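PDB 6T3E: DELTA1-pyrroline-2-carboxylate reductase from Thermococcus litoralis DSM 5473, which catalyses the reduction of delta1-pyrroline-2-carboxylate to L-proline, with NADH as the hydride-donating cofactor bound here. Local coordinates for residues B[58-63]-B[321-326]; B[80-85]-B[326-331]. All coordinates share one frame; numbering follows the deposited sequence.

Contact 1 (B[58-63]-B[321-326]); sequences AKVPLR and VGLAIE. With NAI (1,4-dihydronicotinamide adenine dinucleotide), chain F; PRO (proline), chain E.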
ATOM      1  N   ALA B  58      11.223 -13.084  -4.970  1.00 53.85           N
ATOM      2  CA  ALA B  58      10.341 -12.231  -4.186  1.00 48.91           C
ATOM      3  C   ALA B  58      10.508 -10.783  -4.606  1.00 55.04           C
ATOM      4  O   ALA B  58      11.628 -10.311  -4.830  1.00 62.19           O
ATOM      5  CB  ALA B  58      10.620 -12.350  -2.684  1.00 43.38           C
ATOM      6  N   LYS B  59       9.392 -10.075  -4.688  1.00 52.26           N
ATOM      7  CA  LYS B  59       9.392  -8.639  -4.935  1.00 50.77           C
ATOM      8  C   LYS B  59       8.866  -7.957  -3.671  1.00 48.46           C
ATOM      9  O   LYS B  59       7.654  -7.899  -3.441  1.00 48.60           O
ATOM     10  CB  LYS B  59       8.559  -8.302  -6.166  1.00 48.14           C
ATOM     11  CG  LYS B  59       9.299  -8.527  -7.453  1.00 49.45           C
ATOM     12  CD  LYS B  59       8.503  -8.037  -8.634  1.00 51.14           C
ATOM     13  CE  LYS B  59       9.281  -8.265  -9.913  1.00 51.88           C
ATOM     14  NZ  LYS B  59       8.423  -8.089 -11.111  1.00 52.84           N
ATOM     15  N   VAL B  60       9.786  -7.424  -2.869  1.00 46.37           N
ATOM     16  CA  VAL B  60       9.455  -6.756  -1.610  1.00 44.96           C
ATOM     17  C   VAL B  60       9.982  -5.327  -1.631  1.00 42.66           C
ATOM     18  O   VAL B  60      11.065  -5.055  -1.090  1.00 43.33           O
ATOM     19  CB  VAL B  60      10.029  -7.500  -0.395  1.00 46.20           C
ATOM     20  CG1 VAL B  60       9.262  -7.104   0.886  1.00 45.84           C
ATOM     21  CG2 VAL B  60      10.017  -8.990  -0.627  1.00 43.10           C
ATOM     22  N   PRO B  61       9.258  -4.392  -2.243  1.00 38.72           N
ATOM     23  CA  PRO B  61       9.644  -2.988  -2.139  1.00 36.45           C
ATOM     24  C   PRO B  61       9.531  -2.557  -0.693  1.00 38.34           C
ATOM     25  O   PRO B  61       8.755  -3.120   0.078  1.00 41.91           O
ATOM     26  CB  PRO B  61       8.618  -2.276  -3.022  1.00 40.26           C
ATOM     27  CG  PRO B  61       7.414  -3.185  -2.975  1.00 37.94           C
ATOM     28  CD  PRO B  61       7.935  -4.568  -2.868  1.00 36.63           C
ATOM     29  N   LEU B  62      10.323  -1.564  -0.316  1.00 39.53           N
ATOM     30  CA  LEU B  62      10.288  -1.102   1.061  1.00 40.91           C
ATOM     31  C   LEU B  62       8.887  -0.601   1.407  1.00 40.91           C
ATOM     32  O   LEU B  62       8.227   0.054   0.596  1.00 42.64           O
ATOM     33  CB  LEU B  62      11.335  -0.006   1.270  1.00 40.85           C
ATOM     34  CG  LEU B  62      11.476   0.643   2.648  1.00 34.92           C
ATOM     35  CD1 LEU B  62      11.934  -0.377   3.682  1.00 34.07           C
ATOM     36  CD2 LEU B  62      12.468   1.786   2.545  1.00 29.02           C
ATOM     37  N   ARG B  63       8.402  -0.972   2.592  1.00 38.70           N
ATOM     38  CA  ARG B  63       7.049  -0.592   2.984  1.00 41.43           C
ATOM     39  C   ARG B  63       6.938   0.924   3.158  1.00 43.30           C
ATOM     40  O   ARG B  63       7.905   1.611   3.504  1.00 43.62           O
ATOM     41  CB  ARG B  63       6.626  -1.285   4.286  1.00 38.30           C
ATOM     42  CG  ARG B  63       7.471  -0.938   5.532  1.00 36.90           C
ATOM     43  CD  ARG B  63       6.884  -1.594   6.792  1.00 38.65           C
ATOM     44  NE  ARG B  63       7.854  -1.740   7.873  1.00 43.82           N
ATOM     45  CZ  ARG B  63       7.692  -2.536   8.929  1.00 46.25           C
ATOM     46  NH1 ARG B  63       6.596  -3.267   9.058  1.00 44.33           N
ATOM     47  NH2 ARG B  63       8.638  -2.618   9.858  1.00 50.13           N
ATOM     48  N   VAL B 321      11.665  -6.095  12.506  1.00 33.78           N
ATOM     49  CA  VAL B 321      10.712  -5.002  12.340  1.00 35.12           C
ATOM     50  C   VAL B 321       9.510  -5.392  11.500  1.00 42.70           C
ATOM     51  O   VAL B 321       8.551  -4.607  11.429  1.00 43.31           O
ATOM     52  CB  VAL B 321      11.385  -3.758  11.731  1.00 36.11           C
ATOM     53  CG1 VAL B 321      12.342  -3.120  12.757  1.00 35.04           C
ATOM     54  CG2 VAL B 321      12.098  -4.131  10.456  1.00 27.15           C
ATOM     55  N   GLY B 322       9.555  -6.521  10.806  1.00 48.71           N
ATOM     56  CA  GLY B 322       8.464  -6.993   9.971  1.00 48.52           C
ATOM     57  C   GLY B 322       8.810  -6.875   8.497  1.00 48.79           C
ATOM     58  O   GLY B 322       9.372  -5.869   8.044  1.00 54.65           O
ATOM     59  N   LEU B 323       8.487  -7.912   7.740  1.00 43.50           N
ATOM     60  CA  LEU B 323       8.706  -7.923   6.301  1.00 40.73           C
ATOM     61  C   LEU B 323       7.451  -8.458   5.616  1.00 37.85           C
ATOM     62  O   LEU B 323       6.833  -9.415   6.094  1.00 41.51           O
ATOM     63  CB  LEU B 323       9.938  -8.759   5.930  1.00 38.60           C
ATOM     64  CG  LEU B 323      10.512  -8.520   4.529  1.00 39.19           C
ATOM     65  CD1 LEU B 323      10.915  -7.068   4.307  1.00 34.25           C
ATOM     66  CD2 LEU B 323      11.677  -9.463   4.269  1.00 41.24           C
ATOM     67  N   ALA B 324       7.085  -7.845   4.488  1.00 27.69           N
ATOM     68  CA  ALA B 324       5.796  -8.134   3.868  1.00 27.61           C
ATOM     69  C   ALA B 324       5.670  -9.573   3.383  1.00 28.74           C
ATOM     70  O   ALA B 324       4.542 -10.060   3.232  1.00 30.61           O
ATOM     71  CB  ALA B 324       5.538  -7.174   2.703  1.00 28.54           C
ATOM     72  N   ILE B 325       6.786 -10.264   3.130  1.00 32.58           N
ATOM     73  CA  ILE B 325       6.691 -11.636   2.633  1.00 37.54           C
ATOM     74  C   ILE B 325       6.056 -12.542   3.670  1.00 45.45           C
ATOM     75  O   ILE B 325       5.422 -13.547   3.321  1.00 47.63           O
ATOM     76  CB  ILE B 325       8.063 -12.188   2.209  1.00 31.89           C
ATOM     77  CG1 ILE B 325       9.012 -12.280   3.403  1.00 31.01           C
ATOM     78  CG2 ILE B 325       8.645 -11.367   1.105  1.00 29.19           C
ATOM     79  CD1 ILE B 325      10.248 -13.107   3.110  1.00 33.69           C
ATOM     80  N   GLU B 326       6.244 -12.235   4.956  1.00 45.93           N
ATOM     81  CA  GLU B 326       5.647 -13.063   5.995  1.00 48.42           C
ATOM     82  C   GLU B 326       4.127 -12.957   5.983  1.00 44.16           C
ATOM     83  O   GLU B 326       3.434 -13.947   6.243  1.00 39.02           O
ATOM     84  CB  GLU B 326       6.226 -12.669   7.352  1.00 52.65           C
ATOM     85  CG  GLU B 326       7.696 -12.260   7.280  1.00 57.05           C
ATOM     86  CD  GLU B 326       8.216 -11.601   8.547  1.00 58.08           C
ATOM     87  OE1 GLU B 326       7.452 -10.903   9.244  1.00 56.83           O
ATOM     88  OE2 GLU B 326       9.410 -11.788   8.846  1.00 60.42           O
TER
HETATM   89  PA  NAI F 402       0.926  -4.132  23.069  1.00 31.72           P
HETATM   90  O1A NAI F 402       0.569  -2.710  23.418  1.00 29.19           O
HETATM   91  O2A NAI F 402      -0.324  -4.989  23.051  1.00 40.13           O
HETATM   92  O5B NAI F 402       2.071  -4.760  24.071  1.00 33.81           O
HETATM   93  C5B NAI F 402       3.154  -3.879  24.349  1.00 38.51           C
HETATM   94  C4B NAI F 402       3.707  -4.196  25.808  1.00 42.55           C
HETATM   95  O4B NAI F 402       4.804  -3.549  26.023  1.00 43.09           O
HETATM   96  C3B NAI F 402       2.694  -3.682  26.857  1.00 43.60           C
HETATM   97  O3B NAI F 402       2.303  -4.724  27.631  1.00 44.35           O
HETATM   98  C2B NAI F 402       3.485  -2.615  27.642  1.00 38.88           C
HETATM   99  O2B NAI F 402       3.002  -2.532  29.072  1.00 33.85           O
HETATM  100  C1B NAI F 402       4.710  -3.054  27.563  1.00 42.64           C
HETATM  101  N9A NAI F 402       5.682  -2.024  27.810  1.00 40.24           N
HETATM  102  C8A NAI F 402       5.662  -0.840  27.192  1.00 38.55           C
HETATM  103  N7A NAI F 402       6.690  -0.132  27.650  1.00 38.48           N
HETATM  104  C5A NAI F 402       7.348  -0.881  28.550  1.00 38.73           C
HETATM  105  C6A NAI F 402       8.468  -0.611  29.299  1.00 44.54           C
HETATM  106  N6A NAI F 402       9.325   0.555  29.394  1.00 47.56           N
HETATM  107  N1A NAI F 402       8.946  -1.525  30.142  1.00 47.41           N
HETATM  108  C2A NAI F 402       8.323  -2.725  30.240  1.00 48.92           C
HETATM  109  N3A NAI F 402       7.220  -2.993  29.498  1.00 44.31           N
HETATM  110  C4A NAI F 402       6.735  -2.049  28.652  1.00 38.15           C
HETATM  111  O3  NAI F 402       1.613  -4.064  21.554  1.00 36.86           O
HETATM  112  PN  NAI F 402       2.229  -5.397  20.767  1.00 35.12           P
HETATM  113  O1N NAI F 402       1.184  -5.753  19.729  1.00 31.24           O
HETATM  114  O2N NAI F 402       2.514  -6.518  21.727  1.00 33.90           O
HETATM  115  O5D NAI F 402       3.618  -4.980  20.036  1.00 37.88           O
HETATM  116  C5D NAI F 402       4.776  -5.053  20.782  1.00 38.37           C
HETATM  117  C4D NAI F 402       5.921  -4.393  19.968  1.00 39.06           C
HETATM  118  O4D NAI F 402       6.220  -5.094  18.892  1.00 36.66           O
HETATM  119  C3D NAI F 402       5.472  -3.015  19.461  1.00 36.72           C
HETATM  120  O3D NAI F 402       6.524  -2.129  19.582  1.00 36.34           O
HETATM  121  C2D NAI F 402       5.175  -3.226  17.969  1.00 37.62           C
HETATM  122  O2D NAI F 402       5.311  -1.883  17.250  1.00 25.91           O
HETATM  123  C1D NAI F 402       6.083  -4.102  17.625  1.00 38.30           C
HETATM  124  N1N NAI F 402       5.636  -4.887  16.462  1.00 42.26           N
HETATM  125  C2N NAI F 402       6.558  -5.235  15.397  1.00 42.10           C
HETATM  126  C3N NAI F 402       6.233  -6.426  14.453  1.00 37.87           C
HETATM  127  C7N NAI F 402       7.462  -7.148  13.837  1.00 35.60           C
HETATM  128  O7N NAI F 402       8.531  -6.793  14.174  1.00 38.91           O
HETATM  129  N7N NAI F 402       7.281  -8.247  12.862  1.00 33.93           N
HETATM  130  C4N NAI F 402       4.955  -7.220  14.630  1.00 33.91           C
HETATM  131  C5N NAI F 402       3.860  -6.457  15.388  1.00 32.76           C
HETATM  132  C6N NAI F 402       4.258  -5.330  16.357  1.00 42.36           C
HETATM  133  N   PRO E 401       5.406  -3.221  12.605  1.00 45.38           N
HETATM  134  CA  PRO E 401       4.415  -4.301  12.627  1.00 46.29           C
HETATM  135  C   PRO E 401       4.304  -5.087  11.323  1.00 50.98           C
HETATM  136  O   PRO E 401       5.207  -5.096  10.473  1.00 51.27           O
HETATM  137  CB  PRO E 401       3.112  -3.555  12.910  1.00 44.23           C
HETATM  138  CG  PRO E 401       3.530  -2.408  13.777  1.00 43.63           C
HETATM  139  CD  PRO E 401       4.956  -2.051  13.385  1.00 45.22           C
HETATM  140  OXT PRO E 401       3.286  -5.741  11.091  1.00 53.03           O
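Arg63 reaches across to Val321 and joins it to the bound proline: NH2 donates to Val321 O (2.5 Å, N-H...O angle 155°), while NH1 donates to the proline carboxylate O (2.7 Å). Both acceptors lie at the guanidinium edge, and Gly322 O sits over one face, offset toward the rim. Gly322 has no alternative here: at its backbone angles a CB would press on the carbonyl O of Val321, and it would also run into the proline O, which its CA approaches to 3.8 Å. From chi1 62° the arginine chain runs extended from CG to NE, which carries the charge out to the ligand. Glu276 forms a salt bridge to NE, which is consistent with holding the guanidinium in place. A leucine in place of Arg63 would probably leave the proline carboxylate without the charged donor at NH1 and Val321 O without the one at NH2. NADH meets the same loop, its carboxamide lying by Val321 and Gly322.

Farther back the contact turns apolar. Val60 sets its two methyls against residues 323-325: CG1, anti to the backbone N, meets Leu323 CD1 (3.8 Å) and Ala324 CB (4.1 Å), and CG2 packs on Ile325 CG2. Helix 39-54 covers Leu323 and Ile325 through Phe50, strand 73-82 supplies Leu76 and Met78 against Arg63, and helix 270-276 borders Val321.

Contact 2 (B[80-85]-B[326-331]); sequences SYLEDS and EDAITA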
ATOM      1  N   SER B  80       3.717  -7.220  -1.249  1.00 39.82           N
ATOM      2  CA  SER B  80       4.778  -8.114  -1.699  1.00 42.18           C
ATOM      3  C   SER B  80       4.200  -9.151  -2.649  1.00 46.76           C
ATOM      4  O   SER B  80       3.012  -9.477  -2.594  1.00 52.30           O
ATOM      5  CB  SER B  80       5.499  -8.809  -0.535  1.00 44.24           C
ATOM      6  OG  SER B  80       4.752  -9.898  -0.030  1.00 46.49           O
ATOM      7  N   TYR B  81       5.061  -9.672  -3.514  1.00 42.27           N
ATOM      8  CA  TYR B  81       4.674 -10.700  -4.465  1.00 36.23           C
ATOM      9  C   TYR B  81       5.708 -11.808  -4.401  1.00 39.97           C
ATOM     10  O   TYR B  81       6.893 -11.573  -4.652  1.00 42.94           O
ATOM     11  CB  TYR B  81       4.557 -10.131  -5.884  1.00 34.87           C
ATOM     12  CG  TYR B  81       4.284 -11.181  -6.932  1.00 36.63           C
ATOM     13  CD1 TYR B  81       3.411 -12.238  -6.680  1.00 38.19           C
ATOM     14  CD2 TYR B  81       4.907 -11.126  -8.168  1.00 38.96           C
ATOM     15  CE1 TYR B  81       3.168 -13.210  -7.641  1.00 38.89           C
ATOM     16  CE2 TYR B  81       4.675 -12.089  -9.134  1.00 39.69           C
ATOM     17  CZ  TYR B  81       3.810 -13.133  -8.867  1.00 41.59           C
ATOM     18  OH  TYR B  81       3.591 -14.087  -9.835  1.00 43.24           O
ATOM     19  N   LEU B  82       5.265 -13.008  -4.051  1.00 43.43           N
ATOM     20  CA  LEU B  82       6.126 -14.182  -4.070  1.00 50.15           C
ATOM     21  C   LEU B  82       5.700 -15.020  -5.263  1.00 53.94           C
ATOM     22  O   LEU B  82       4.614 -15.615  -5.261  1.00 53.69           O
ATOM     23  CB  LEU B  82       6.041 -14.968  -2.764  1.00 52.36           C
ATOM     24  CG  LEU B  82       6.060 -14.139  -1.487  1.00 52.03           C
ATOM     25  CD1 LEU B  82       6.172 -15.048  -0.283  1.00 47.29           C
ATOM     26  CD2 LEU B  82       7.199 -13.136  -1.535  1.00 58.77           C
ATOM     27  N   GLU B  83       6.576 -15.082  -6.266  1.00 57.47           N
ATOM     28  CA  GLU B  83       6.187 -15.559  -7.584  1.00 58.10           C
ATOM     29  C   GLU B  83       6.127 -17.074  -7.655  1.00 56.08           C
ATOM     30  O   GLU B  83       5.248 -17.613  -8.334  1.00 56.99           O
ATOM     31  CB  GLU B  83       7.148 -14.993  -8.630  1.00 64.54           C
ATOM     32  CG  GLU B  83       7.491 -13.520  -8.353  1.00 69.83           C
ATOM     33  CD  GLU B  83       8.752 -13.019  -9.039  1.00 74.93           C
ATOM     34  OE1 GLU B  83       9.861 -13.323  -8.539  1.00 75.25           O
ATOM     35  OE2 GLU B  83       8.630 -12.293 -10.058  1.00 78.12           O
ATOM     36  N   ASP B  84       6.997 -17.774  -6.928  1.00 54.43           N
ATOM     37  CA  ASP B  84       6.898 -19.229  -6.867  1.00 57.71           C
ATOM     38  C   ASP B  84       5.643 -19.664  -6.118  1.00 55.55           C
ATOM     39  O   ASP B  84       4.881 -20.511  -6.598  1.00 55.04           O
ATOM     40  CB  ASP B  84       8.144 -19.809  -6.202  1.00 59.38           C
ATOM     41  CG  ASP B  84       9.312 -19.902  -7.152  1.00 65.39           C
ATOM     42  OD1 ASP B  84       9.093 -19.807  -8.384  1.00 63.49           O
ATOM     43  OD2 ASP B  84      10.453 -20.053  -6.664  1.00 71.37           O
ATOM     44  N   SER B  85       5.406 -19.088  -4.942  1.00 54.85           N
ATOM     45  CA  SER B  85       4.210 -19.400  -4.177  1.00 54.50           C
ATOM     46  C   SER B  85       2.962 -18.746  -4.753  1.00 49.74           C
ATOM     47  O   SER B  85       1.850 -19.119  -4.359  1.00 47.66           O
ATOM     48  CB  SER B  85       4.402 -18.981  -2.716  1.00 54.31           C
ATOM     49  OG  SER B  85       5.207 -19.925  -2.027  1.00 55.96           O
ATOM     50  N   GLU B 326       6.244 -12.235   4.956  1.00 45.93           N
ATOM     51  CA  GLU B 326       5.647 -13.063   5.995  1.00 48.42           C
ATOM     52  C   GLU B 326       4.127 -12.957   5.983  1.00 44.16           C
ATOM     53  O   GLU B 326       3.434 -13.947   6.243  1.00 39.02           O
ATOM     54  CB  GLU B 326       6.226 -12.669   7.352  1.00 52.65           C
ATOM     55  CG  GLU B 326       7.696 -12.260   7.280  1.00 57.05           C
ATOM     56  CD  GLU B 326       8.216 -11.601   8.547  1.00 58.08           C
ATOM     57  OE1 GLU B 326       7.452 -10.903   9.244  1.00 56.83           O
ATOM     58  OE2 GLU B 326       9.410 -11.788   8.846  1.00 60.42           O
ATOM     59  N   ASP B 327       3.590 -11.787   5.641  1.00 42.94           N
ATOM     60  CA  ASP B 327       2.145 -11.672   5.517  1.00 40.80           C
ATOM     61  C   ASP B 327       1.642 -12.429   4.295  1.00 43.24           C
ATOM     62  O   ASP B 327       0.642 -13.149   4.381  1.00 43.78           O
ATOM     63  CB  ASP B 327       1.735 -10.201   5.457  1.00 42.27           C
ATOM     64  CG  ASP B 327       2.372  -9.373   6.564  1.00 43.66           C
ATOM     65  OD1 ASP B 327       2.153  -9.692   7.756  1.00 43.28           O
ATOM     66  OD2 ASP B 327       3.104  -8.410   6.233  1.00 41.24           O
ATOM     67  N   ALA B 328       2.347 -12.329   3.164  1.00 40.88           N
ATOM     68  CA  ALA B 328       1.850 -12.979   1.952  1.00 36.64           C
ATOM     69  C   ALA B 328       1.876 -14.499   2.093  1.00 34.33           C
ATOM     70  O   ALA B 328       0.927 -15.179   1.698  1.00 37.92           O
ATOM     71  CB  ALA B 328       2.649 -12.530   0.727  1.00 25.98           C
ATOM     72  N   ILE B 329       2.949 -15.057   2.652  1.00 38.12           N
ATOM     73  CA  ILE B 329       3.020 -16.510   2.773  1.00 42.70           C
ATOM     74  C   ILE B 329       2.001 -17.009   3.788  1.00 45.11           C
ATOM     75  O   ILE B 329       1.446 -18.106   3.642  1.00 47.60           O
ATOM     76  CB  ILE B 329       4.454 -16.971   3.103  1.00 42.88           C
ATOM     77  CG1 ILE B 329       4.585 -18.475   2.864  1.00 39.85           C
ATOM     78  CG2 ILE B 329       4.836 -16.626   4.522  1.00 45.36           C
ATOM     79  CD1 ILE B 329       4.476 -18.852   1.417  1.00 33.71           C
ATOM     80  N   THR B 330       1.742 -16.228   4.835  1.00 43.94           N
ATOM     81  CA  THR B 330       0.736 -16.636   5.806  1.00 44.20           C
ATOM     82  C   THR B 330      -0.687 -16.437   5.271  1.00 45.56           C
ATOM     83  O   THR B 330      -1.537 -17.326   5.418  1.00 42.85           O
ATOM     84  CB  THR B 330       0.974 -15.877   7.105  1.00 40.73           C
ATOM     85  OG1 THR B 330       2.280 -16.210   7.591  1.00 45.24           O
ATOM     86  CG2 THR B 330      -0.054 -16.252   8.156  1.00 37.60           C
ATOM     87  N   ALA B 331      -0.940 -15.323   4.571  1.00 43.57           N
ATOM     88  CA  ALA B 331      -2.266 -15.083   4.011  1.00 36.98           C
ATOM     89  C   ALA B 331      -2.628 -16.125   2.968  1.00 43.06           C
ATOM     90  O   ALA B 331      -3.773 -16.596   2.931  1.00 46.23           O
ATOM     91  CB  ALA B 331      -2.333 -13.700   3.382  1.00 35.53           C
TER
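Ser80, Leu82 and Ser85 pack on Ala328 and Ile329 in a helix-on-sheet contact, where the end of strand 73-82 and the turn after it lie against helix 324-341. The axes of strand 80-82 and helix 326-331 approach to 8.3 Å and cross at -56°. No hydrogen bond joins the two segments directly, so side-chain packing carries the contact.

Where Ser80 meets Ala328 the side chains are small, which is consistent with the helix lying close on the strand. Ala328 aims its CB at the sheet, where it meets Ser80 OG at 3.5 Å and Leu82 CG at 4.4 Å. Leu82, two residues farther along the strand and on the same side as Ser80, lays CD1 alongside Ile329 CB (4.3 Å). Ile329 itself reaches the turn: with CG1 anti to the backbone N (chi1 -165°), its CD1 swings over to Ser85 and comes within 3.7 Å of OG. The hydroxyls at the two ends of the interface have polar partners as well. Ser80 OG makes a weak hydrogen bond to Ala324 O, one turn earlier in the helix, and Ser85 OG is hydrogen-bonded to Glu52 OE1.

On other faces of the helix, Thr330 OG1 donates to Glu326 O (2.9 Å), which also accepts the Thr330 backbone N-H. Asp327 OD1 forms salt bridges with Lys91 and Arg134, two residues that hydrogen-bond the bound proline, which puts Asp327 in the second shell of the pocket and is consistent with it holding those two side chains in place.

Around the interface, Ala87 and Ala89 of strand 87-95 continue the floor under Ala328. Helix 39-54 closes the flank, with Ala49 on Ile329 and Arg48 beside Ser85, while helix 128-146 packs on Glu326 and Thr330.

Contacts 1 and 2 lie with their centres 9 Å apart and share Glu326 on helix 324-341. Their segments alternate along the chain: 58-63 and 80-85 come first, from neighbouring antiparallel strands of the mixed sheet, and 321-326 and 326-331 follow some 240 residues later. In between runs the parallel, Rossmann-type sheet that serves NADH; after its strand 316-319 the chain crosses back, and helix 324-341 settles on the first sheet. The contacts also touch directly, with Leu82 CD2 packed against Ala58 and Ile325. Contact 1 thus lies at the proline and cofactor cleft between the two sheets, whereas contact 2 continues the packing of the same helix on the sheet, farther from the ligands.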